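Local coordinates for protein 5-formaminoimidazole-4-carboxamide-1-(beta)-D-ribofuranosyl 5'-monophosphate synthetase (Methanocaldococcus jannaschii, PDB 2R7L) that catalyses the ATP- and formate-dependent formylation of AICAR to FAICAR, a folate-independent step of purine biosynthesis, at residues Q297-E302 and V307-S312; L132-L137 and V279-E284; C208-Y213 and N320-G325; K141-E144 and I149-T152. All coordinates share one frame; numbering follows the deposited sequence.

Interaction 1 of 4, residues Q297-E302 and V307-S312; sequences QSLCNE and VVFEMS. With ATP (adenosine-5'-triphosphate), chain E.
Gln297 to Leu299 and Val307 to Glu310 pair as an antiparallel beta hairpin in which strand 306-312, outermost in its sheet within the chain, lies against strand 292-300 beside bound ATP. Leu299 and Val307 exchange two backbone bonds, Leu299 N to Val307 O at 2.8 Å and Val307 N to Leu299 O at 2.9 Å. Ser298 and Val308 follow as a non-hydrogen-bonded pair, and then the register slips by one residue. Phe309 N reaches Gln297 O at 3.0 Å, almost along the C=O axis (169°), while Glu310 N meets the same Gln297 O only weakly at 3.4 Å. Two residues therefore face one, which defines a classic beta bulge, and in this ATP-grasp domain the chain turns its corner at Phe309. The ring owes its place to a first torsion of 62°, the crowded position, which brings it back over Gln297: Gln297 O stands 3.3 Å above one face, toward the rim, and Gln297 CB makes a CH-pi contact 4.2 Å from the centroid of the Phe309 ring. The Leu299 side chain crosses that of Phe309 at about a right angle, Leu299 CD1 lying 3.8 Å from Phe309 CD2, and also touches the adenine. Replacing Phe309 with an alanine would probably open a gap beside the ribose and the adenine of ATP and strip Gln297 and Leu299 of the ring they pack on. Gln297, extended beyond CG, donates from NE2 to ATP O1B at 2.9 Å, nearly straight at 168°. Glu310, like Gln297 a predicted magnesium ligand, runs alongside it, and its OE2 accepts Met311 N.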
loop_
_atom_site.group_PDB
_atom_site.type_symbol
_atom_site.label_atom_id
_atom_site.label_comp_id
_atom_site.label_asym_id
_atom_site.label_seq_id
_atom_site.Cartn_x
_atom_site.Cartn_y
_atom_site.Cartn_z
ATOM N N GLN A 297 8.868 32.103 -3.189
ATOM C CA GLN A 297 7.525 32.588 -3.503
ATOM C C GLN A 297 7.603 33.483 -4.726
ATOM O O GLN A 297 8.137 34.584 -4.669
ATOM C CB GLN A 297 6.947 33.351 -2.320
ATOM C CG GLN A 297 6.811 32.502 -1.078
ATOM C CD GLN A 297 6.830 33.318 0.181
ATOM O OE1 GLN A 297 7.814 33.310 0.918
ATOM N NE2 GLN A 297 5.743 34.042 0.440
ATOM N N SER A 298 7.076 33.008 -5.842
ATOM C CA SER A 298 7.338 33.671 -7.104
ATOM C C SER A 298 6.096 33.991 -7.926
ATOM O O SER A 298 4.989 33.547 -7.616
ATOM C CB SER A 298 8.302 32.826 -7.930
ATOM O OG SER A 298 7.707 31.592 -8.283
ATOM N N LEU A 299 6.294 34.786 -8.970
ATOM C CA LEU A 299 5.241 35.086 -9.919
ATOM C C LEU A 299 5.796 34.864 -11.307
ATOM O O LEU A 299 6.886 35.321 -11.627
ATOM C CB LEU A 299 4.738 36.525 -9.753
ATOM C CG LEU A 299 3.942 36.792 -8.472
ATOM C CD1 LEU A 299 3.913 38.284 -8.119
ATOM C CD2 LEU A 299 2.532 36.233 -8.589
ATOM N N CYS A 300 5.056 34.123 -12.118
ATOM C CA CYS A 300 5.507 33.807 -13.458
ATOM C C CYS A 300 4.906 34.813 -14.431
ATOM O O CYS A 300 3.691 34.856 -14.618
ATOM C CB CYS A 300 5.111 32.376 -13.846
ATOM S SG CYS A 300 5.795 31.854 -15.437
ATOM N N ASN A 301 5.758 35.632 -15.037
ATOM C CA ASN A 301 5.267 36.632 -15.974
ATOM C C ASN A 301 5.034 36.036 -17.354
ATOM O O ASN A 301 5.358 34.871 -17.601
ATOM C CB ASN A 301 6.178 37.862 -16.009
ATOM C CG ASN A 301 7.528 37.579 -16.623
ATOM O OD1 ASN A 301 7.657 36.741 -17.513
ATOM N ND2 ASN A 301 8.541 38.303 -16.169
ATOM N N GLU A 302 4.447 36.823 -18.248
ATOM C CA GLU A 302 4.042 36.302 -19.548
ATOM C C GLU A 302 5.231 35.869 -20.401
ATOM O O GLU A 302 5.064 35.183 -21.414
ATOM C CB GLU A 302 3.191 37.322 -20.302
ATOM C CG GLU A 302 3.887 38.640 -20.571
ATOM C CD GLU A 302 3.088 39.528 -21.502
ATOM O OE1 GLU A 302 1.840 39.483 -21.453
ATOM O OE2 GLU A 302 3.709 40.267 -22.291
ATOM N N VAL A 307 9.724 35.394 -11.076
ATOM C CA VAL A 307 10.238 36.516 -10.309
ATOM C C VAL A 307 9.909 36.272 -8.848
ATOM O O VAL A 307 8.741 36.138 -8.484
ATOM C CB VAL A 307 9.598 37.867 -10.776
ATOM C CG1 VAL A 307 10.125 39.036 -9.956
ATOM C CG2 VAL A 307 9.858 38.108 -12.256
ATOM N N VAL A 308 10.923 36.208 -7.999
ATOM C CA VAL A 308 10.663 35.883 -6.603
ATOM C C VAL A 308 10.547 37.120 -5.719
ATOM O O VAL A 308 11.480 37.915 -5.590
ATOM C CB VAL A 308 11.635 34.790 -6.036
ATOM C CG1 VAL A 308 12.739 34.496 -7.012
ATOM C CG2 VAL A 308 12.195 35.190 -4.685
ATOM N N PHE A 309 9.371 37.275 -5.122
ATOM C CA PHE A 309 9.062 38.443 -4.330
ATOM C C PHE A 309 9.240 38.150 -2.853
ATOM O O PHE A 309 9.218 39.058 -2.022
ATOM C CB PHE A 309 7.631 38.901 -4.613
ATOM C CG PHE A 309 6.575 37.887 -4.247
ATOM C CD1 PHE A 309 6.096 37.807 -2.948
ATOM C CD2 PHE A 309 6.041 37.039 -5.212
ATOM C CE1 PHE A 309 5.110 36.888 -2.603
ATOM C CE2 PHE A 309 5.049 36.116 -4.877
ATOM C CZ PHE A 309 4.585 36.043 -3.571
ATOM N N GLU A 310 9.404 36.872 -2.526
ATOM C CA GLU A 310 9.643 36.461 -1.148
ATOM C C GLU A 310 10.313 35.091 -1.078
ATOM O O GLU A 310 10.407 34.380 -2.080
ATOM C CB GLU A 310 8.344 36.461 -0.340
ATOM C CG GLU A 310 8.110 37.730 0.465
ATOM C CD GLU A 310 9.173 37.964 1.534
ATOM O OE1 GLU A 310 9.260 39.100 2.047
ATOM O OE2 GLU A 310 9.918 37.019 1.869
ATOM N N MET A 311 10.784 34.740 0.114
ATOM C CA MET A 311 11.389 33.440 0.356
ATOM C C MET A 311 11.373 33.105 1.839
ATOM O O MET A 311 11.210 33.988 2.686
ATOM C CB MET A 311 12.826 33.414 -0.150
ATOM C CG MET A 311 13.770 34.252 0.685
ATOM S SD MET A 311 15.479 33.692 0.556
ATOM C CE MET A 311 15.497 32.401 1.799
ATOM N N SER A 312 11.534 31.818 2.146
ATOM C CA SER A 312 11.672 31.355 3.522
ATOM C C SER A 312 12.901 30.460 3.616
ATOM O O SER A 312 13.313 29.853 2.624
ATOM C CB SER A 312 10.434 30.586 3.960
ATOM O OG SER A 312 9.263 31.348 3.725
HETATM P PG ATP E . 2.810 35.481 3.598
HETATM O O1G ATP E . 3.631 34.824 4.685
HETATM O O2G ATP E . 2.977 34.857 2.226
HETATM O O3G ATP E . 1.372 35.726 3.992
HETATM P PB ATP E . 4.883 37.269 2.800
HETATM O O1B ATP E . 5.605 35.965 2.564
HETATM O O2B ATP E . 5.574 38.337 3.619
HETATM O O3B ATP E . 3.442 36.972 3.477
HETATM P PA ATP E . 4.234 39.411 0.991
HETATM O O1A ATP E . 5.473 40.002 0.371
HETATM O O2A ATP E . 3.539 40.059 2.158
HETATM O O3A ATP E . 4.536 37.854 1.334
HETATM O "O5'" ATP E . 3.159 39.259 -0.186
HETATM C "C5'" ATP E . 1.788 39.089 0.137
HETATM C "C4'" ATP E . 1.018 38.959 -1.166
HETATM O "O4'" ATP E . 1.064 40.188 -1.898
HETATM C "C3'" ATP E . 1.611 37.914 -2.096
HETATM O "O3'" ATP E . 1.109 36.603 -1.820
HETATM C "C2'" ATP E . 1.196 38.415 -3.466
HETATM O "O2'" ATP E . -0.118 37.959 -3.784
HETATM C "C1'" ATP E . 1.160 39.929 -3.302
HETATM N N9 ATP E . 2.450 40.463 -3.780
HETATM C C8 ATP E . 3.561 40.580 -3.027
HETATM N N7 ATP E . 4.585 41.089 -3.754
HETATM C C5 ATP E . 4.123 41.324 -4.997
HETATM C C6 ATP E . 4.685 41.870 -6.252
HETATM N N6 ATP E . 5.976 42.275 -6.329
HETATM N N1 ATP E . 3.866 41.931 -7.320
HETATM C C2 ATP E . 2.578 41.525 -7.259
HETATM N N3 ATP E . 2.004 41.029 -6.151
HETATM C C4 ATP E . 2.717 40.894 -5.012
#

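Interaction 2 of 4, residues L132-L137 and V279-E284; sequences LREAGL and VAKAKE
Lys281 lays its aliphatic chain over the last turn of helix 125-135, overlapping Ala135 and Glu134. Its CB sits 3.9 Å from Ala135 CA, and Lys281 CG comes within 4.0 Å of Glu134 CB, where the two side chains cross at about a right angle. Lys281 CE then passes 3.2 Å from Glu134 O. Lys281 starts with CG anti to the backbone N (chi1 -175°), directed at the other helix, but bends at chi2 and chi3, which returns the ammonium to its own helix. There Lys281 NZ forms a salt bridge of 3.0 Å with Glu284 OE1, met on the syn side of the carboxylate and 30° out of its plane. Glu134 OE1 remains 4.7 Å from Lys281 NZ, too far for a salt bridge, though a weak attraction is possible; Glu134 OE2 is instead paired with Lys130. A glycine in place of Lys281 would probably uncover Ala135 and the CB of Glu134 and leave Glu284 without its salt-bridge partner. The helix end beneath is a Schellman motif, with Gly136 at positive phi and Leu137 N bonded to Leu132 O at 2.8 Å. This small surface contact, 141 Å² in all, forms the outer side of the packing between helices 125-135 and 268-285. Deeper down, Leu132 meets Leu278 and Leu137 meets Met274, and beneath the helices lies the sheet, where Val279 rests on Phe294 of strand 292-300.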
loop_
_atom_site.group_PDB
_atom_site.type_symbol
_atom_site.label_atom_id
_atom_site.label_comp_id
_atom_site.label_asym_id
_atom_site.label_seq_id
_atom_site.Cartn_x
_atom_site.Cartn_y
_atom_site.Cartn_z
ATOM N N LEU A 132 19.181 36.852 -2.618
ATOM C CA LEU A 132 18.531 36.573 -3.901
ATOM C C LEU A 132 19.219 37.268 -5.055
ATOM O O LEU A 132 19.350 36.706 -6.146
ATOM C CB LEU A 132 17.064 37.002 -3.852
ATOM C CG LEU A 132 16.191 36.265 -2.834
ATOM C CD1 LEU A 132 14.898 37.030 -2.587
ATOM C CD2 LEU A 132 15.905 34.827 -3.287
ATOM N N ARG A 133 19.646 38.505 -4.812
ATOM C CA ARG A 133 20.378 39.280 -5.805
ATOM C C ARG A 133 21.711 38.616 -6.100
ATOM O O ARG A 133 22.068 38.405 -7.259
ATOM C CB ARG A 133 20.582 40.721 -5.313
ATOM C CG ARG A 133 21.688 41.493 -6.034
ATOM C CD ARG A 133 21.677 42.983 -5.681
ATOM N NE ARG A 133 21.636 43.235 -4.239
ATOM C CZ ARG A 133 22.710 43.285 -3.456
ATOM N NH1 ARG A 133 23.921 43.089 -3.971
ATOM N NH2 ARG A 133 22.572 43.524 -2.155
ATOM N N GLU A 134 22.443 38.272 -5.044
ATOM C CA GLU A 134 23.750 37.633 -5.201
ATOM C C GLU A 134 23.664 36.219 -5.772
ATOM O O GLU A 134 24.544 35.789 -6.520
ATOM C CB GLU A 134 24.509 37.628 -3.879
ATOM C CG GLU A 134 24.926 39.008 -3.417
ATOM C CD GLU A 134 26.079 38.958 -2.446
ATOM O OE1 GLU A 134 27.091 38.289 -2.761
ATOM O OE2 GLU A 134 25.973 39.587 -1.372
ATOM N N ALA A 135 22.596 35.502 -5.430
ATOM C CA ALA A 135 22.355 34.180 -6.008
ATOM C C ALA A 135 22.068 34.295 -7.496
ATOM O O ALA A 135 22.218 33.330 -8.247
ATOM C CB ALA A 135 21.203 33.492 -5.297
ATOM N N GLY A 136 21.644 35.481 -7.924
ATOM C CA GLY A 136 21.346 35.713 -9.334
ATOM C C GLY A 136 19.900 35.416 -9.678
ATOM O O GLY A 136 19.597 34.958 -10.780
ATOM N N LEU A 137 19.001 35.675 -8.737
ATOM C CA LEU A 137 17.578 35.420 -8.972
ATOM C C LEU A 137 16.800 36.691 -9.325
ATOM O O LEU A 137 16.989 37.737 -8.704
ATOM C CB LEU A 137 16.946 34.734 -7.757
ATOM C CG LEU A 137 17.494 33.346 -7.406
ATOM C CD1 LEU A 137 16.746 32.759 -6.230
ATOM C CD2 LEU A 137 17.403 32.427 -8.599
ATOM N N VAL A 279 21.002 27.972 -3.088
ATOM C CA VAL A 279 21.734 27.084 -2.189
ATOM C C VAL A 279 23.246 27.318 -2.254
ATOM O O VAL A 279 23.906 27.416 -1.221
ATOM C CB VAL A 279 21.370 25.599 -2.469
ATOM C CG1 VAL A 279 22.536 24.662 -2.162
ATOM C CG2 VAL A 279 20.120 25.216 -1.680
ATOM N N ALA A 280 23.778 27.423 -3.467
ATOM C CA ALA A 280 25.203 27.652 -3.671
ATOM C C ALA A 280 25.674 28.968 -3.054
ATOM O O ALA A 280 26.764 29.033 -2.489
ATOM C CB ALA A 280 25.548 27.594 -5.159
ATOM N N LYS A 281 24.853 30.014 -3.142
ATOM C CA LYS A 281 25.234 31.302 -2.569
ATOM C C LYS A 281 25.081 31.329 -1.056
ATOM O O LYS A 281 25.907 31.915 -0.360
ATOM C CB LYS A 281 24.451 32.461 -3.204
ATOM C CG LYS A 281 24.908 33.860 -2.730
ATOM C CD LYS A 281 26.368 34.172 -3.111
ATOM C CE LYS A 281 26.572 34.130 -4.625
ATOM N NZ LYS A 281 28.007 34.231 -5.041
ATOM N N ALA A 282 24.027 30.702 -0.543
ATOM C CA ALA A 282 23.780 30.689 0.901
ATOM C C ALA A 282 24.868 29.912 1.646
ATOM O O ALA A 282 25.113 30.144 2.830
ATOM C CB ALA A 282 22.410 30.113 1.206
ATOM N N LYS A 283 25.515 28.987 0.945
ATOM C CA LYS A 283 26.669 28.285 1.500
ATOM C C LYS A 283 27.800 29.273 1.796
ATOM O O LYS A 283 28.419 29.218 2.860
ATOM C CB LYS A 283 27.150 27.196 0.542
ATOM C CG LYS A 283 26.334 25.911 0.603
ATOM C CD LYS A 283 26.771 24.924 -0.466
ATOM C CE LYS A 283 26.056 23.591 -0.304
ATOM N NZ LYS A 283 25.994 22.863 -1.598
ATOM N N GLU A 284 28.050 30.180 0.852
ATOM C CA GLU A 284 29.075 31.215 0.998
ATOM C C GLU A 284 28.706 32.261 2.042
ATOM O O GLU A 284 29.529 32.627 2.876
ATOM C CB GLU A 284 29.327 31.910 -0.340
ATOM C CG GLU A 284 29.784 30.997 -1.458
ATOM C CD GLU A 284 29.824 31.712 -2.791
ATOM O OE1 GLU A 284 29.526 32.924 -2.811
ATOM O OE2 GLU A 284 30.148 31.074 -3.817
#

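Interaction 3 of 4, residues C208-Y213 and N320-G325; sequences CIHYFY and NSFMNG
His210 and Phe322 meet through one corner of each ring, CD2 of His210 lying 4.0 Å from CE1 of Phe322. The ring planes are inclined at 52° and the centroids stand 5.8 Å apart, so the pair is neither a parallel stack nor a T-shaped one. Relative to the phenyl ring the imidazole CD2 lies at the edge, near the plane; relative to the imidazole the approach is oblique. Long side chains bridge the gap, since the CA atoms of His210 and Phe322 are 10.5 Å apart. Phe322 reaches across with CG set between its backbone N and carbonyl carbon (chi1 59°), and Ser321 OG lies at the phenyl edge, in plane, while bonded to Gly318 O. The rotation of the imidazole is probably fixed by the hydrogen bond between His210 NE2 and Asp226 OD1, on the adjacent strand 219-230. Phe322 also opens a type I turn that ends at Gly325. The contact thus joins the five-stranded antiparallel sheet of the ATP-grasp domain, through its middle strand 205-214, to the loop after strand 306-312, whose Gly317 and Gly318 line the AICAR pocket; the His210 side chain lies about 7 Å from that nucleotide.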
loop_
_atom_site.group_PDB
_atom_site.type_symbol
_atom_site.label_atom_id
_atom_site.label_comp_id
_atom_site.label_asym_id
_atom_site.label_seq_id
_atom_site.Cartn_x
_atom_site.Cartn_y
_atom_site.Cartn_z
ATOM N N CYS A 208 4.370 29.227 -5.308
ATOM C CA CYS A 208 5.221 29.108 -4.138
ATOM C C CYS A 208 5.870 27.727 -4.194
ATOM O O CYS A 208 5.211 26.707 -4.019
ATOM C CB CYS A 208 4.417 29.304 -2.853
ATOM S SG CYS A 208 3.461 30.873 -2.804
ATOM N N ILE A 209 7.168 27.710 -4.473
ATOM C CA ILE A 209 7.890 26.477 -4.756
ATOM C C ILE A 209 8.617 25.968 -3.517
ATOM O O ILE A 209 9.461 26.662 -2.936
ATOM C CB ILE A 209 8.884 26.693 -5.913
ATOM C CG1 ILE A 209 8.137 27.266 -7.129
ATOM C CG2 ILE A 209 9.581 25.390 -6.267
ATOM C CD1 ILE A 209 9.017 28.016 -8.123
ATOM N N HIS A 210 8.275 24.753 -3.104
ATOM C CA HIS A 210 8.844 24.194 -1.886
ATOM C C HIS A 210 9.983 23.226 -2.205
ATOM O O HIS A 210 9.779 22.171 -2.818
ATOM C CB HIS A 210 7.750 23.553 -1.030
ATOM C CG HIS A 210 6.552 24.435 -0.839
ATOM N ND1 HIS A 210 6.450 25.344 0.192
ATOM C CD2 HIS A 210 5.412 24.559 -1.561
ATOM C CE1 HIS A 210 5.298 25.984 0.102
ATOM N NE2 HIS A 210 4.648 25.523 -0.951
ATOM N N TYR A 211 11.192 23.611 -1.812
ATOM C CA TYR A 211 12.374 22.793 -2.062
ATOM C C TYR A 211 12.830 22.113 -0.771
ATOM O O TYR A 211 12.420 22.493 0.326
ATOM C CB TYR A 211 13.545 23.640 -2.576
ATOM C CG TYR A 211 13.317 24.472 -3.822
ATOM C CD1 TYR A 211 13.823 24.063 -5.046
ATOM C CD2 TYR A 211 12.643 25.693 -3.762
ATOM C CE1 TYR A 211 13.648 24.830 -6.186
ATOM C CE2 TYR A 211 12.454 26.464 -4.900
ATOM C CZ TYR A 211 12.968 26.028 -6.104
ATOM O OH TYR A 211 12.792 26.771 -7.235
ATOM N N PHE A 212 13.708 21.126 -0.911
ATOM C CA PHE A 212 14.389 20.530 0.229
ATOM C C PHE A 212 15.849 20.340 -0.150
ATOM O O PHE A 212 16.147 19.664 -1.137
ATOM C CB PHE A 212 13.772 19.175 0.601
ATOM C CG PHE A 212 14.308 18.593 1.888
ATOM C CD1 PHE A 212 13.697 18.874 3.091
ATOM C CD2 PHE A 212 15.440 17.788 1.892
ATOM C CE1 PHE A 212 14.183 18.344 4.282
ATOM C CE2 PHE A 212 15.934 17.265 3.081
ATOM C CZ PHE A 212 15.304 17.551 4.277
ATOM N N TYR A 213 16.753 20.970 0.600
ATOM C CA TYR A 213 18.178 20.689 0.433
ATOM C C TYR A 213 18.603 19.613 1.422
ATOM O O TYR A 213 18.493 19.786 2.637
ATOM C CB TYR A 213 19.071 21.925 0.624
ATOM C CG TYR A 213 20.546 21.559 0.531
ATOM C CD1 TYR A 213 21.123 21.241 -0.688
ATOM C CD2 TYR A 213 21.343 21.483 1.667
ATOM C CE1 TYR A 213 22.469 20.880 -0.776
ATOM C CE2 TYR A 213 22.678 21.123 1.585
ATOM C CZ TYR A 213 23.232 20.825 0.365
ATOM O OH TYR A 213 24.568 20.470 0.290
ATOM N N ASN A 320 1.260 22.746 3.470
ATOM C CA ASN A 320 0.016 22.155 3.929
ATOM C C ASN A 320 -0.870 21.680 2.775
ATOM O O ASN A 320 -1.696 20.792 2.953
ATOM C CB ASN A 320 -0.739 23.116 4.853
ATOM C CG ASN A 320 0.020 23.407 6.138
ATOM O OD1 ASN A 320 0.806 22.581 6.608
ATOM N ND2 ASN A 320 -0.208 24.587 6.711
ATOM N N SER A 321 -0.686 22.248 1.585
ATOM C CA SER A 321 -1.490 21.848 0.436
ATOM C C SER A 321 -1.219 20.400 -0.006
ATOM O O SER A 321 -2.078 19.782 -0.636
ATOM C CB SER A 321 -1.301 22.815 -0.747
ATOM O OG SER A 321 0.051 22.834 -1.166
ATOM N N PHE A 322 -0.030 19.872 0.303
ATOM C CA PHE A 322 0.282 18.463 0.019
ATOM C C PHE A 322 0.629 17.616 1.255
ATOM O O PHE A 322 1.660 16.939 1.288
ATOM C CB PHE A 322 1.330 18.309 -1.101
ATOM C CG PHE A 322 2.653 18.984 -0.825
ATOM C CD1 PHE A 322 2.774 20.366 -0.868
ATOM C CD2 PHE A 322 3.783 18.231 -0.553
ATOM C CE1 PHE A 322 3.989 20.985 -0.626
ATOM C CE2 PHE A 322 4.997 18.842 -0.303
ATOM C CZ PHE A 322 5.103 20.226 -0.344
ATOM N N MET A 323 -0.229 17.645 2.268
ATOM C CA MET A 323 -0.004 16.818 3.457
ATOM C C MET A 323 -0.191 15.325 3.141
ATOM O O MET A 323 0.343 14.468 3.834
ATOM C CB MET A 323 -0.909 17.251 4.622
ATOM C CG MET A 323 -0.588 18.634 5.175
ATOM S SD MET A 323 -1.315 19.010 6.782
ATOM C CE MET A 323 -3.062 19.080 6.398
ATOM N N ASN A 324 -0.944 15.030 2.083
ATOM C CA ASN A 324 -1.142 13.661 1.624
ATOM C C ASN A 324 -0.290 13.395 0.406
ATOM O O ASN A 324 -0.613 12.535 -0.414
ATOM C CB ASN A 324 -2.603 13.445 1.243
ATOM C CG ASN A 324 -3.085 14.456 0.230
ATOM O OD1 ASN A 324 -2.593 15.587 0.183
ATOM N ND2 ASN A 324 -4.048 14.063 -0.582
ATOM N N GLY A 325 0.789 14.154 0.281
ATOM C CA GLY A 325 1.667 14.073 -0.881
ATOM C C GLY A 325 1.129 14.895 -2.038
ATOM O O GLY A 325 -0.036 15.313 -2.038
#

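Interaction 4 of 4, residues K141-E144 and I149-T152; sequences KKYE and IDGT
Tyr143 reaches over to Ile149 with the inner part of its side chain and to Asp150 with its hydroxyl end, and the two halves of the contact differ in character. The inner half is mostly packing: Tyr143 CB lies 4.3 Å from Ile149 CD1, and the ring atom Tyr143 CD1 also comes 4.2 Å from Ile149 N. Although the CB of Ile149 points away from strand 142-143, its chain carries CD1 back to the tyrosine (chi1 -73°, chi2 35°). Ile198 packs against both residues, so three side chains pack together here, and its strand 197-200 lies between strands 142-143 and 153-156 in the four-stranded antiparallel sheet of this ATP-grasp enzyme. Segment 149-152 belongs to the helix-free connection that carries the chain from one flank to the other. Backbone bonds of Tyr143 to Ile198 and of Lys141 to Glu200 hold the first flank. The outer half is polar and more open. Asp150 OD1 approaches the ring at its edge, 3.1 Å from Tyr143 OH and 3.5 Å from Tyr143 CE1, with the carboxylate turned 77° from the ring plane. A water molecule, also 3.1 Å from Tyr143 OH, donates to Thr152 O at 2.8 Å and so links the tyrosine hydroxyl to the backbone of Thr152. Asp150 is exposed, and Lys141 NZ is 6.0 Å from Asp150 OD1, which might allow a weak attraction but is no salt bridge. The Thr152 side chain, whose CB points away from Tyr143, packs on Met247 of a second subunit.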
loop_
_atom_site.group_PDB
_atom_site.type_symbol
_atom_site.label_atom_id
_atom_site.label_comp_id
_atom_site.label_asym_id
_atom_site.label_seq_id
_atom_site.Cartn_x
_atom_site.Cartn_y
_atom_site.Cartn_z
ATOM N N LYS A 141 11.646 45.060 -9.268
ATOM C CA LYS A 141 12.418 46.300 -9.122
ATOM C C LYS A 141 12.033 47.002 -7.827
ATOM O O LYS A 141 10.855 47.059 -7.474
ATOM C CB LYS A 141 12.171 47.254 -10.291
ATOM C CG LYS A 141 12.566 46.724 -11.655
ATOM C CD LYS A 141 11.997 47.615 -12.752
ATOM C CE LYS A 141 11.760 46.839 -14.043
ATOM N NZ LYS A 141 10.691 47.465 -14.877
ATOM N N LYS A 142 13.022 47.535 -7.119
ATOM C CA LYS A 142 12.745 48.305 -5.911
ATOM C C LYS A 142 12.652 49.791 -6.251
ATOM O O LYS A 142 13.311 50.261 -7.179
ATOM C CB LYS A 142 13.823 48.069 -4.851
ATOM C CG LYS A 142 14.077 46.601 -4.522
ATOM C CD LYS A 142 12.806 45.890 -4.057
ATOM C CE LYS A 142 13.078 44.435 -3.682
ATOM N NZ LYS A 142 13.634 43.646 -4.822
ATOM N N TYR A 143 11.819 50.516 -5.506
ATOM C CA TYR A 143 11.676 51.965 -5.683
ATOM C C TYR A 143 12.003 52.714 -4.398
ATOM O O TYR A 143 11.354 52.511 -3.367
ATOM C CB TYR A 143 10.269 52.325 -6.169
ATOM C CG TYR A 143 9.989 51.823 -7.564
ATOM C CD1 TYR A 143 10.177 52.642 -8.667
ATOM C CD2 TYR A 143 9.551 50.521 -7.778
ATOM C CE1 TYR A 143 9.930 52.181 -9.947
ATOM C CE2 TYR A 143 9.303 50.051 -9.047
ATOM C CZ TYR A 143 9.494 50.880 -10.131
ATOM O OH TYR A 143 9.243 50.402 -11.398
ATOM N N GLU A 144 13.000 53.590 -4.475
ATOM C CA GLU A 144 13.508 54.291 -3.292
ATOM C C GLU A 144 12.476 55.220 -2.653
ATOM O O GLU A 144 12.403 55.319 -1.427
ATOM C CB GLU A 144 14.793 55.059 -3.622
ATOM C CG GLU A 144 15.853 54.236 -4.352
ATOM C CD GLU A 144 16.238 52.962 -3.610
ATOM O OE1 GLU A 144 16.338 51.898 -4.263
ATOM O OE2 GLU A 144 16.436 53.024 -2.376
ATOM N N ILE A 149 8.089 56.268 -8.866
ATOM C CA ILE A 149 7.067 55.421 -9.480
ATOM C C ILE A 149 6.882 55.777 -10.951
ATOM O O ILE A 149 6.549 56.914 -11.283
ATOM C CB ILE A 149 5.696 55.568 -8.780
ATOM C CG1 ILE A 149 5.675 54.896 -7.409
ATOM C CG2 ILE A 149 4.611 54.933 -9.625
ATOM C CD1 ILE A 149 6.956 54.967 -6.648
ATOM N N ASP A 150 7.100 54.806 -11.830
ATOM C CA ASP A 150 6.931 55.012 -13.265
ATOM C C ASP A 150 6.089 53.888 -13.859
ATOM O O ASP A 150 5.980 53.746 -15.076
ATOM C CB ASP A 150 8.293 55.068 -13.956
ATOM C CG ASP A 150 9.084 53.779 -13.797
ATOM O OD1 ASP A 150 8.580 52.843 -13.142
ATOM O OD2 ASP A 150 10.211 53.699 -14.326
ATOM N N GLY A 151 5.507 53.077 -12.986
ATOM C CA GLY A 151 4.663 51.969 -13.412
ATOM C C GLY A 151 3.759 51.569 -12.270
ATOM O O GLY A 151 3.617 52.307 -11.298
ATOM N N THR A 152 3.142 50.400 -12.379
ATOM C CA THR A 152 2.307 49.910 -11.300
ATOM C C THR A 152 3.208 49.315 -10.223
ATOM O O THR A 152 4.164 48.593 -10.518
ATOM C CB THR A 152 1.268 48.886 -11.799
ATOM O OG1 THR A 152 0.531 49.460 -12.883
ATOM C CG2 THR A 152 0.292 48.517 -10.689
HETATM O O HOH W 1 6.454 49.077 -11.988
#

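Interaction 1 sits at the ATP site, and two of the others touch it. Leu132 of interaction 2 meets it from the helical side, Val308 CG2 lying 3.9 Å from Leu132 CD1 and Met311 SD 4.0 Å from Leu132 CD2. Interaction 3 joins it through neighbouring strands of one sheet, with Gln297 CG 4.1 Å from Cys208 SG, and reaches on toward the AICAR pocket. Interactions 2 and 3 meet separately, where Val279 CG1 is 4.0 Å from Tyr213 CD1. Interaction 4 follows interaction 2 closely in sequence but makes no contact in space with the others: its centre is about 17 Å from that of interaction 1, and the Tyr143 side chain stays about 9 Å from ATP between nearest atoms.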